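Local coordinates for peroxiredoxin PRX1, mitochondrial (Saccharomyces cerevisiae, PDB 5YKJ), which reduces peroxides as a mitochondrial 1-Cys peroxiredoxin of yeast, with its oxidised cysteine probably resolved through the glutathione and thioredoxin systems, at residues W30-S35 with V63-L68; P37-P42 with V73-K78. All coordinates share one frame; numbering follows the deposited sequence. Where two conformers were deposited one is given.

Contact 1 (W30-S35 with V63-L68); sequences WGVLFS and VKLIGL
Trp30 O accepts the N-H of Lys64 at 2.9 Å, the first of five backbone hydrogen bonds between the parallel strands 30-35 and 63-68. Lys64 O in turn takes Val32 N at 3.1 Å. Val32 O takes Ile66 N, and Ile66 O takes Phe34 N. Phe34 O closes the ladder on Leu68 N at 2.8 Å. The backbone groups of Gly31 and Leu33 bond instead to Ile133 and Phe131 of strand 129-133. On the side of 63-68 away from 30-35, toward strand 96-98, Gly67 pairs with Pro95 and Ile97, and Leu65 O receives the hydroxyl of Tyr25. Ser35 OG bonds to Ser129 O. Lys64 NZ reaches away to the carbonyls of Tyr25 and Leu26.

The Phe34 ring crosses to the neighbouring strand. Its CG sits between the backbone N and the carbonyl carbon (chi1 52°), and one ring face lies over Gly67. Gly67 CA is 3.7 Å from the centroid of the Phe34 ring, a CH-pi contact. Ile66 O lies over the same face, 3.4 Å above the plane, while also holding Phe34 N. Leu65 CB meets the ring edge at CE1. On the same face of the sheet as Phe34, Val32 CG2 packs on Val63 CG1. On the opposite face of the sheet, Leu33 and Ile66 run side by side, with Leu33 CD1 3.7 Å from Ile66 CG2. The two strands are joined through helices 46-53 and 55-59, a beta-alpha-beta crossover in the central sheet of the thioredoxin fold.

Contact 2 (P37-P42 with V73-K78); sequences PADFTP and VESHEK
Asp39 and His76 make the main polar link between the loop 37-42 and the helix 73-78. His76 ND1 donates to Asp39 OD2 at 2.5 Å, a short bond with an N-H...O angle of 159°. The oxygen uses its syn lone pair and lies at the edge of the imidazole, in the ring plane. The carboxylate is turned 44° from that plane. Chi1 of -66° sets CG of His76 beside its backbone N, and chi2 near zero turns ND1 toward Asp39, although the CB points away overall. Ser75 OG is the second polar neighbour of Asp39 OD2, at 2.8 Å. This hydroxyl therefore has two carboxylates next to it, those of Asp39 and Glu71, the latter through OE2. Asp39 OD1 bonds to Ser69 OG, and Asp39 N to Glu71 OE1.

The van der Waals contacts are made mainly by Phe40 and Lys78, both exposed to solvent. Phe40 meets the helix with the edge of its ring. Phe40 CZ is 3.7 Å from Lys78 CB, which lies in the ring plane. The side chains of Phe40 and Lys78 cross at about a right angle. Ser75 OG is also at this edge, 3.8 Å from Phe40 CE2. Farther along the helix, the ring of Trp79 meets that of Phe40.

His76 NE2 bonds to Ile97 O, so both imidazole nitrogens face acceptors. This is consistent with a doubly protonated ring. The nearby carboxylates of Asp39 and Glu71 would probably favour that form in this buried His-carboxylate hydrogen bond.

Both contacts are built from consecutive pieces of the same chain. Strand 30-36 runs into the loop 37-42, and strand 63-69 is followed by helix 73-87. The centres of contacts 1 and 2 are about 16 Å apart. Contact 1 is near the middle of the chain, about 5 Å from its centre, and contact 2 is about 20 Å out. Ser69, at the end of the second strand, and Ile97, on the neighbouring strand, tie them together. The loop 37-42 opens the PxxxTxxC motif of peroxiredoxins. Its Thr41 OG1 bonds to the hydroxycysteine at Cys44, by family the peroxidatic residue. Contact 2 thus joins this active-site loop to helix 73-87.

Contact 1 (W30-S35 with V63-L68)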
ATOM      1  N   TRP A  30      -4.499  -6.396   6.199  1.00 10.79           N
ATOM      2  CA  TRP A  30      -3.430  -5.492   5.827  1.00 11.32           C
ATOM      3  C   TRP A  30      -4.143  -4.493   4.892  1.00 10.47           C
ATOM      4  O   TRP A  30      -5.191  -4.737   4.392  1.00 10.93           O
ATOM      5  CB  TRP A  30      -2.303  -6.188   5.047  1.00 12.74           C
ATOM      6  CG  TRP A  30      -1.394  -6.982   5.876  1.00  9.33           C
ATOM      7  CD1 TRP A  30      -1.665  -8.155   6.473  1.00 10.25           C
ATOM      8  CD2 TRP A  30      -0.039  -6.702   6.159  1.00 10.63           C
ATOM      9  NE1 TRP A  30      -0.578  -8.615   7.144  1.00 13.49           N
ATOM     10  CE2 TRP A  30       0.450  -7.745   6.949  1.00 11.08           C
ATOM     11  CE3 TRP A  30       0.823  -5.687   5.809  1.00 10.69           C
ATOM     12  CZ2 TRP A  30       1.741  -7.763   7.428  1.00 14.01           C
ATOM     13  CZ3 TRP A  30       2.134  -5.732   6.271  1.00 11.37           C
ATOM     14  CH2 TRP A  30       2.567  -6.752   7.069  1.00 12.90           C
ATOM     15  N   GLY A  31      -3.480  -3.382   4.677  1.00 10.05           N
ATOM     16  CA  GLY A  31      -3.990  -2.359   3.821  1.00 12.70           C
ATOM     17  C   GLY A  31      -2.960  -1.708   2.893  1.00  8.83           C
ATOM     18  O   GLY A  31      -1.851  -1.601   3.227  1.00  9.69           O
ATOM     19  N   VAL A  32      -3.432  -1.315   1.734  1.00  9.08           N
ATOM     20  CA  VAL A  32      -2.660  -0.549   0.788  1.00  8.78           C
ATOM     21  C   VAL A  32      -3.466   0.732   0.466  1.00  9.73           C
ATOM     22  O   VAL A  32      -4.490   0.664  -0.139  1.00  9.69           O
ATOM     23  CB  VAL A  32      -2.297  -1.331  -0.483  1.00  9.89           C
ATOM     24  CG1 VAL A  32      -1.554  -0.446  -1.457  1.00  9.34           C
ATOM     25  CG2 VAL A  32      -1.417  -2.497  -0.179  1.00  8.06           C
ATOM     26  N   LEU A  33      -2.951   1.872   0.926  1.00  8.56           N
ATOM     27  CA  LEU A  33      -3.568   3.131   0.645  1.00  7.82           C
ATOM     28  C   LEU A  33      -2.730   3.808  -0.467  1.00  6.41           C
ATOM     29  O   LEU A  33      -1.593   4.046  -0.267  1.00  8.67           O
ATOM     30  CB  LEU A  33      -3.658   3.996   1.886  1.00  7.23           C
ATOM     31  CG  LEU A  33      -4.085   5.449   1.833  1.00 10.15           C
ATOM     32  CD1 LEU A  33      -5.507   5.564   1.390  1.00 14.98           C
ATOM     33  CD2 LEU A  33      -3.809   6.152   3.155  1.00 13.30           C
ATOM     34  N   PHE A  34      -3.344   4.056  -1.611  1.00  6.42           N
ATOM     35  CA  PHE A  34      -2.692   4.651  -2.738  1.00  7.72           C
ATOM     36  C   PHE A  34      -3.372   5.965  -3.140  1.00 10.55           C
ATOM     37  O   PHE A  34      -4.515   6.075  -3.126  1.00  9.96           O
ATOM     38  CB  PHE A  34      -2.585   3.701  -3.940  1.00  8.77           C
ATOM     39  CG  PHE A  34      -3.881   3.054  -4.362  1.00 10.21           C
ATOM     40  CD1 PHE A  34      -4.256   1.902  -3.831  1.00 11.06           C
ATOM     41  CD2 PHE A  34      -4.693   3.622  -5.282  1.00 11.65           C
ATOM     42  CE1 PHE A  34      -5.396   1.298  -4.212  1.00 23.36           C
ATOM     43  CE2 PHE A  34      -5.856   3.014  -5.686  1.00 15.95           C
ATOM     44  CZ  PHE A  34      -6.208   1.868  -5.130  1.00 14.48           C
ATOM     45  N   SER A  35      -2.527   6.927  -3.472  1.00  7.65           N
ATOM     46  CA  SER A  35      -2.906   8.269  -3.712  1.00  7.56           C
ATOM     47  C   SER A  35      -2.758   8.807  -5.132  1.00  6.75           C
ATOM     48  O   SER A  35      -1.894   8.460  -5.804  1.00  8.16           O
ATOM     49  CB  SER A  35      -2.095   9.160  -2.771  1.00  8.83           C
ATOM     50  OG  SER A  35      -2.078   8.607  -1.505  1.00 10.53           O
ATOM     51  N   VAL A  63      -5.301  -8.529   2.212  1.00 11.03           N
ATOM     52  CA  VAL A  63      -5.005  -7.129   1.997  1.00 11.80           C
ATOM     53  C   VAL A  63      -6.209  -6.405   1.358  1.00 11.04           C
ATOM     54  O   VAL A  63      -6.701  -6.835   0.396  1.00 12.56           O
ATOM     55  CB  VAL A  63      -3.806  -6.942   1.061  1.00 10.10           C
ATOM     56  CG1 VAL A  63      -3.503  -5.475   0.875  1.00 11.70           C
ATOM     57  CG2 VAL A  63      -2.582  -7.661   1.584  1.00 12.29           C
ATOM     58  N   LYS A  64      -6.610  -5.293   1.950  1.00  9.58           N
ATOM     59  CA  LYS A  64      -7.664  -4.465   1.443  1.00 12.96           C
ATOM     60  C   LYS A  64      -7.043  -3.221   0.794  1.00 12.78           C
ATOM     61  O   LYS A  64      -6.173  -2.628   1.328  1.00 11.20           O
ATOM     62  CB  LYS A  64      -8.564  -4.001   2.551  1.00 12.96           C
ATOM     63  CG  LYS A  64      -9.410  -5.101   3.118  1.00 16.76           C
ATOM     64  CD  LYS A  64     -10.503  -4.641   4.039  1.00 25.22           C
ATOM     65  CE  LYS A  64     -11.198  -5.864   4.558  1.00 33.48           C
ATOM     66  NZ  LYS A  64     -11.391  -5.893   6.002  1.00 47.23           N
ATOM     67  N   LEU A  65      -7.542  -2.897  -0.385  1.00 10.22           N
ATOM     68  CA  LEU A  65      -7.115  -1.766  -1.147  1.00 10.69           C
ATOM     69  C   LEU A  65      -8.031  -0.589  -0.876  1.00  8.81           C
ATOM     70  O   LEU A  65      -9.154  -0.726  -0.561  1.00  8.83           O
ATOM     71  CB  LEU A  65      -7.111  -2.090  -2.652  1.00 10.70           C
ATOM     72  CG  LEU A  65      -6.239  -3.234  -3.102  1.00 13.55           C
ATOM     73  CD1 LEU A  65      -6.594  -3.703  -4.485  1.00 16.11           C
ATOM     74  CD2 LEU A  65      -4.818  -2.764  -3.136  1.00 13.36           C
ATOM     75  N   ILE A  66      -7.445   0.584  -0.967  1.00 11.75           N
ATOM     76  CA  ILE A  66      -8.179   1.828  -0.842  1.00  8.94           C
ATOM     77  C   ILE A  66      -7.433   2.958  -1.561  1.00  7.24           C
ATOM     78  O   ILE A  66      -6.313   3.166  -1.356  1.00  8.33           O
ATOM     79  CB  ILE A  66      -8.543   2.176   0.599  1.00 11.51           C
ATOM     80  CG1 ILE A  66      -9.435   3.375   0.628  1.00 11.90           C
ATOM     81  CG2 ILE A  66      -7.308   2.362   1.443  1.00 11.69           C
ATOM     82  CD1 ILE A  66     -10.259   3.449   1.886  1.00 16.10           C
ATOM     83  N   GLY A  67      -8.161   3.616  -2.404  1.00  7.31           N
ATOM     84  CA  GLY A  67      -7.615   4.645  -3.177  1.00  7.08           C
ATOM     85  C   GLY A  67      -7.924   6.092  -2.653  1.00  8.58           C
ATOM     86  O   GLY A  67      -8.889   6.229  -1.957  1.00 10.44           O
ATOM     87  N   LEU A  68      -7.113   7.164  -2.791  0.60  7.23           N
ATOM     88  CA  LEU A  68      -7.429   8.466  -2.397  0.60  8.45           C
ATOM     89  C   LEU A  68      -7.112   9.278  -3.622  0.60 11.37           C
ATOM     90  O   LEU A  68      -6.148   9.173  -4.230  0.60  9.40           O
ATOM     91  CB  LEU A  68      -6.517   8.889  -1.229  0.60  8.93           C
ATOM     92  CG  LEU A  68      -6.628  10.309  -0.710  0.60 10.38           C
ATOM     93  CD1 LEU A  68      -5.982  10.400   0.640  0.60 27.55           C
ATOM     94  CD2 LEU A  68      -5.889  11.255  -1.634  0.60  8.66           C
TER

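Contact 2 (P37-P42 with V73-K78)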
ATOM      1  N   PRO A  37      -3.444  12.642  -7.420  1.00  7.84           N
ATOM      2  CA  PRO A  37      -3.724  14.070  -7.355  1.00  9.85           C
ATOM      3  C   PRO A  37      -5.113  14.485  -7.886  1.00 12.89           C
ATOM      4  O   PRO A  37      -5.647  15.420  -7.431  1.00 13.25           O
ATOM      5  CB  PRO A  37      -2.594  14.716  -8.175  1.00 10.92           C
ATOM      6  CG  PRO A  37      -1.538  13.695  -8.246  1.00 11.61           C
ATOM      7  CD  PRO A  37      -2.231  12.386  -8.222  1.00 10.40           C
ATOM      8  N   ALA A  38      -5.598  13.780  -8.882  1.00  9.45           N
ATOM      9  CA  ALA A  38      -6.848  14.124  -9.528  1.00  9.00           C
ATOM     10  C   ALA A  38      -7.454  12.940 -10.255  1.00 12.97           C
ATOM     11  O   ALA A  38      -6.794  12.010 -10.515  1.00 13.12           O
ATOM     12  CB  ALA A  38      -6.601  15.218 -10.522  1.00 13.31           C
ATOM     13  N   ASP A  39      -8.734  13.019 -10.578  1.00 10.62           N
ATOM     14  CA  ASP A  39      -9.397  11.997 -11.333  1.00 11.24           C
ATOM     15  C   ASP A  39      -9.188  12.280 -12.819  1.00 12.90           C
ATOM     16  O   ASP A  39      -8.807  13.304 -13.172  1.00 11.18           O
ATOM     17  CB  ASP A  39     -10.927  11.990 -11.065  1.00  8.92           C
ATOM     18  CG  ASP A  39     -11.296  11.591  -9.657  1.00 11.91           C
ATOM     19  OD1 ASP A  39     -10.401  11.392  -8.886  1.00 13.03           O
ATOM     20  OD2 ASP A  39     -12.479  11.557  -9.385  1.00 13.08           O
ATOM     21  N   PHE A  40      -9.479  11.303 -13.646  1.00 10.19           N
ATOM     22  CA  PHE A  40      -9.419  11.443 -15.112  1.00  8.75           C
ATOM     23  C   PHE A  40      -8.063  11.873 -15.628  1.00 10.92           C
ATOM     24  O   PHE A  40      -7.964  12.611 -16.506  1.00 12.70           O
ATOM     25  CB  PHE A  40     -10.537  12.386 -15.607  1.00 10.64           C
ATOM     26  CG  PHE A  40     -11.916  11.967 -15.185  1.00 13.08           C
ATOM     27  CD1 PHE A  40     -12.554  10.963 -15.827  1.00 12.16           C
ATOM     28  CD2 PHE A  40     -12.546  12.577 -14.157  1.00 11.27           C
ATOM     29  CE1 PHE A  40     -13.789  10.582 -15.460  1.00 13.23           C
ATOM     30  CE2 PHE A  40     -13.794  12.180 -13.786  1.00 14.91           C
ATOM     31  CZ  PHE A  40     -14.402  11.174 -14.436  1.00 12.65           C
ATOM     32  N   THR A  41      -7.038  11.330 -15.012  1.00 10.16           N
ATOM     33  CA  THR A  41      -5.657  11.544 -15.414  1.00 10.41           C
ATOM     34  C   THR A  41      -5.131  10.164 -15.837  1.00 11.54           C
ATOM     35  O   THR A  41      -5.427   9.189 -15.260  1.00 11.59           O
ATOM     36  CB  THR A  41      -4.755  12.202 -14.349  1.00 21.30           C
ATOM     37  OG1 THR A  41      -4.726  11.373 -13.225  1.00 19.62           O
ATOM     38  CG2 THR A  41      -5.219  13.576 -13.996  1.00 19.25           C
ATOM     39  N   PRO A  42      -4.343  10.169 -16.905  1.00 11.82           N
ATOM     40  CA  PRO A  42      -3.966   8.902 -17.475  1.00  8.91           C
ATOM     41  C   PRO A  42      -3.147   7.878 -16.709  1.00 11.29           C
ATOM     42  O   PRO A  42      -3.563   6.796 -16.697  1.00 10.42           O
ATOM     43  CB  PRO A  42      -3.258   9.300 -18.776  1.00 10.02           C
ATOM     44  CG  PRO A  42      -2.753  10.661 -18.545  1.00 11.19           C
ATOM     45  CD  PRO A  42      -3.781  11.287 -17.664  1.00 13.97           C
ATOM     46  N   VAL A  73     -16.776  12.525  -4.359  1.00 13.36           N
ATOM     47  CA  VAL A  73     -17.227  11.191  -4.632  1.00 10.83           C
ATOM     48  C   VAL A  73     -17.961  11.116  -5.959  1.00 18.73           C
ATOM     49  O   VAL A  73     -17.823  10.189  -6.659  1.00 13.33           O
ATOM     50  CB  VAL A  73     -18.092  10.674  -3.489  1.00 13.60           C
ATOM     51  CG1 VAL A  73     -18.693   9.350  -3.844  1.00 21.13           C
ATOM     52  CG2 VAL A  73     -17.236  10.463  -2.250  1.00 10.84           C
ATOM     53  N   GLU A  74     -18.724  12.134  -6.261  1.00 17.82           N
ATOM     54  CA  GLU A  74     -19.436  12.118  -7.511  1.00 16.96           C
ATOM     55  C   GLU A  74     -18.466  12.018  -8.669  1.00 18.76           C
ATOM     56  O   GLU A  74     -18.682  11.282  -9.583  1.00 16.18           O
ATOM     57  CB  GLU A  74     -20.300  13.359  -7.648  1.00 20.09           C
ATOM     58  CG  GLU A  74     -20.775  13.632  -9.035  1.00 30.67           C
ATOM     59  CD  GLU A  74     -21.940  14.590  -9.114  1.00 48.10           C
ATOM     60  OE1 GLU A  74     -22.247  15.266  -8.120  1.00 42.87           O
ATOM     61  OE2 GLU A  74     -22.550  14.625 -10.199  1.00 40.04           O
ATOM     62  N   SER A  75     -17.384  12.750  -8.594  1.00 13.98           N
ATOM     63  CA  SER A  75     -16.389  12.668  -9.629  1.00 12.50           C
ATOM     64  C   SER A  75     -15.766  11.270  -9.663  1.00 14.46           C
ATOM     65  O   SER A  75     -15.626  10.687 -10.682  1.00 12.79           O
ATOM     66  CB  SER A  75     -15.359  13.770  -9.453  1.00 21.21           C
ATOM     67  OG  SER A  75     -14.276  13.537 -10.292  1.00 22.86           O
ATOM     68  N   HIS A  76     -15.469  10.730  -8.498  1.00 12.27           N
ATOM     69  CA  HIS A  76     -14.878   9.406  -8.421  1.00 10.49           C
ATOM     70  C   HIS A  76     -15.790   8.340  -9.016  1.00 11.63           C
ATOM     71  O   HIS A  76     -15.314   7.436  -9.587  1.00 11.85           O
ATOM     72  CB  HIS A  76     -14.552   9.004  -6.985  1.00 10.12           C
ATOM     73  CG  HIS A  76     -13.490   9.818  -6.349  1.00  9.98           C
ATOM     74  ND1 HIS A  76     -12.763  10.755  -7.020  1.00 12.33           N
ATOM     75  CD2 HIS A  76     -13.036   9.821  -5.082  1.00  9.67           C
ATOM     76  CE1 HIS A  76     -11.918  11.316  -6.176  1.00 11.00           C
ATOM     77  NE2 HIS A  76     -12.056  10.758  -5.006  1.00 10.26           N
ATOM     78  N   GLU A  77     -17.091   8.481  -8.814  1.00 13.61           N
ATOM     79  CA  GLU A  77     -18.008   7.521  -9.378  1.00 12.18           C
ATOM     80  C   GLU A  77     -17.948   7.475 -10.905  1.00 14.77           C
ATOM     81  O   GLU A  77     -17.914   6.416 -11.456  1.00 15.40           O
ATOM     82  CB  GLU A  77     -19.420   7.803  -8.879  1.00 19.76           C
ATOM     83  CG  GLU A  77     -19.663   7.242  -7.490  1.00 25.29           C
ATOM     84  CD  GLU A  77     -20.903   7.770  -6.792  1.00 39.57           C
ATOM     85  OE1 GLU A  77     -21.484   8.719  -7.229  1.00 37.31           O
ATOM     86  OE2 GLU A  77     -21.213   7.260  -5.730  1.00 46.79           O
ATOM     87  N   LYS A  78     -17.900   8.635 -11.539  1.00 11.89           N
ATOM     88  CA  LYS A  78     -17.768   8.711 -12.973  1.00 12.94           C
ATOM     89  C   LYS A  78     -16.427   8.131 -13.436  1.00 12.05           C
ATOM     90  O   LYS A  78     -16.350   7.465 -14.402  1.00 11.98           O
ATOM     91  CB  LYS A  78     -17.852  10.152 -13.476  1.00 20.86           C
ATOM     92  CG  LYS A  78     -19.140  10.874 -13.184  1.00 40.60           C
ATOM     93  CD  LYS A  78     -19.074  12.377 -13.542  1.00 40.16           C
ATOM     94  CE  LYS A  78     -17.908  13.177 -12.909  1.00 49.86           C
ATOM     95  NZ  LYS A  78     -18.164  14.569 -12.360  1.00 52.29           N
TER